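Long-range contact in major allergen Alt a 1 (Alternaria alternata, PDB 3V0R), which may bind host plant thaumatin-like proteins and inhibit their beta-glucanase activity, and is a secreted, disulfide-linked homodimeric fungal allergen: residues L46-S51 with S69-S74. Numbering follows the deposited sequence.
With 0FU (2,5,6-triaminopyrimidin-4-ol), chain M.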
# COMPACT_ATOMS: atom_id res chain seq x y z
N LEU A 46 15.56 -6.17 -8.45
CA LEU A 46 14.40 -6.76 -7.82
C LEU A 46 14.61 -7.09 -6.33
O LEU A 46 15.53 -7.83 -5.94
CB LEU A 46 14.05 -8.02 -8.62
CG LEU A 46 12.87 -8.83 -8.15
CD1 LEU A 46 11.67 -8.03 -8.62
CD2 LEU A 46 12.89 -10.24 -8.74
N ASP A 47 13.69 -6.59 -5.51
CA ASP A 47 13.78 -6.72 -4.09
C ASP A 47 12.45 -6.28 -3.54
O ASP A 47 12.19 -5.07 -3.47
CB ASP A 47 14.93 -5.85 -3.56
CG ASP A 47 15.31 -6.17 -2.12
OD1 ASP A 47 14.62 -6.96 -1.47
OD2 ASP A 47 16.31 -5.61 -1.64
N PHE A 48 11.59 -7.20 -3.16
CA PHE A 48 10.29 -6.82 -2.73
C PHE A 48 9.70 -7.81 -1.74
O PHE A 48 10.27 -8.89 -1.50
CB PHE A 48 9.38 -6.72 -3.92
CG PHE A 48 9.11 -7.99 -4.60
CD1 PHE A 48 7.86 -8.61 -4.45
CD2 PHE A 48 10.03 -8.58 -5.37
CE1 PHE A 48 7.58 -9.79 -5.08
CE2 PHE A 48 9.79 -9.78 -6.00
CZ PHE A 48 8.54 -10.37 -5.88
N THR A 49 8.60 -7.39 -1.12
CA THR A 49 7.87 -8.23 -0.17
C THR A 49 6.72 -8.94 -0.83
O THR A 49 5.96 -8.37 -1.66
CB THR A 49 7.39 -7.43 1.04
OG1 THR A 49 8.52 -6.82 1.64
CG2 THR A 49 6.82 -8.42 2.12
N CYS A 50 6.62 -10.22 -0.55
CA CYS A 50 5.52 -10.97 -0.97
C CYS A 50 4.72 -11.34 0.30
O CYS A 50 5.29 -11.93 1.21
CB CYS A 50 6.09 -12.19 -1.72
SG CYS A 50 4.84 -13.28 -2.35
N SER A 51 3.44 -10.97 0.37
CA SER A 51 2.66 -11.27 1.57
C SER A 51 1.21 -11.40 1.31
O SER A 51 0.69 -10.92 0.29
CB SER A 51 2.88 -10.16 2.58
OG SER A 51 2.28 -8.96 2.10
N SER A 69 1.33 -7.02 -7.93
CA SER A 69 2.46 -7.91 -8.28
C SER A 69 2.36 -8.82 -9.53
O SER A 69 1.35 -9.46 -9.83
CB SER A 69 2.92 -8.80 -7.10
OG SER A 69 4.32 -9.10 -7.27
N PHE A 70 3.47 -8.92 -10.22
CA PHE A 70 3.57 -9.84 -11.31
C PHE A 70 3.79 -11.29 -10.80
O PHE A 70 3.90 -12.20 -11.59
CB PHE A 70 4.74 -9.35 -12.20
CG PHE A 70 6.08 -9.48 -11.56
CD1 PHE A 70 6.46 -8.65 -10.53
CD2 PHE A 70 6.96 -10.49 -11.95
CE1 PHE A 70 7.68 -8.83 -9.88
CE2 PHE A 70 8.19 -10.64 -11.34
CZ PHE A 70 8.56 -9.81 -10.32
N MET A 71 3.89 -11.48 -9.49
CA MET A 71 4.19 -12.80 -8.92
C MET A 71 2.99 -13.29 -8.07
O MET A 71 2.42 -12.50 -7.32
CB MET A 71 5.35 -12.72 -7.96
CG MET A 71 6.69 -12.38 -8.57
SD MET A 71 7.22 -13.66 -9.72
CE MET A 71 7.15 -15.04 -8.58
N ASP A 72 2.72 -14.58 -8.17
CA ASP A 72 1.79 -15.29 -7.26
C ASP A 72 2.57 -16.25 -6.45
O ASP A 72 3.61 -16.72 -6.88
CB ASP A 72 0.71 -16.03 -8.01
CG ASP A 72 -0.30 -15.06 -8.70
OD1 ASP A 72 -0.44 -13.90 -8.30
OD2 ASP A 72 -0.97 -15.51 -9.65
N PHE A 73 2.05 -16.55 -5.25
CA PHE A 73 2.61 -17.59 -4.42
C PHE A 73 1.54 -18.47 -3.78
O PHE A 73 0.39 -18.08 -3.66
CB PHE A 73 3.54 -17.01 -3.36
CG PHE A 73 2.81 -16.45 -2.15
CD1 PHE A 73 2.26 -15.23 -2.18
CD2 PHE A 73 2.74 -17.18 -0.95
CE1 PHE A 73 1.64 -14.65 -1.06
CE2 PHE A 73 2.11 -16.63 0.18
CZ PHE A 73 1.56 -15.36 0.12
N SER A 74 1.96 -19.67 -3.36
CA SER A 74 1.17 -20.57 -2.60
C SER A 74 2.03 -21.18 -1.50
O SER A 74 3.24 -21.20 -1.63
CB SER A 74 0.66 -21.67 -3.56
OG SER A 74 -0.27 -22.52 -2.94
C4 0FU M . 4.57 -7.93 5.11
N3 0FU M . 3.79 -8.81 5.73
C2 0FU M . 4.31 -9.94 6.25
NAA 0FU M . 3.46 -10.78 6.87
N1 0FU M . 5.65 -10.22 6.16
C6 0FU M . 6.47 -9.36 5.53
NAB 0FU M . 7.78 -9.62 5.41
C5 0FU M . 5.92 -8.19 5.00
NAC 0FU M . 6.64 -7.28 4.35
O4 0FU M . 4.12 -6.76 4.57
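The sulfur of Cys50 approaches the ring of Phe73 obliquely, with SG 4.0 Å from the ring centroid and 42° off its normal. It leans toward one side of the ring, since its nearest ring atom is CD1, at 3.2 Å from SG. With SG anti to its backbone N (chi1 -179°), Cys50 reaches across to this ring and also forms the disulfide with Cys65. Beyond it, CE1 of Phe73 approaches the carbonyl carbon of Ser51.

Most of the other cross-segment contacts are apolar. CZ of Phe48 comes to 3.8 Å from CG of Met71, the two side chains crossing at about a right angle. The rings of Phe48 and Phe70 are inclined at 46° with centroids 5.9 Å apart, an oblique pair whose closest atoms are CZ of Phe48 and CE1 of Phe70. CD1 of Leu46 meets CZ of Phe70 at the ring edge, 4.0 Å away. OG of Ser69 also approaches CE1 of Phe48.

No hydrogen bond joins the segments. Strands 47-53 and 72-76 are not neighbours in the antiparallel order of this beta-barrel fold, so side chains bridge them. Phe70 also meets Phe70 of the second subunit, which extends the cluster into the dimer.

Within 69-74, Met71 N donates to Ser69 OG (3.3 Å), an ST turn leading into strand 72-76. Thr49 and Ser51 instead border the bound triaminopyrimidinol, where CB of Ser51 lies 3.5 Å from ligand N3.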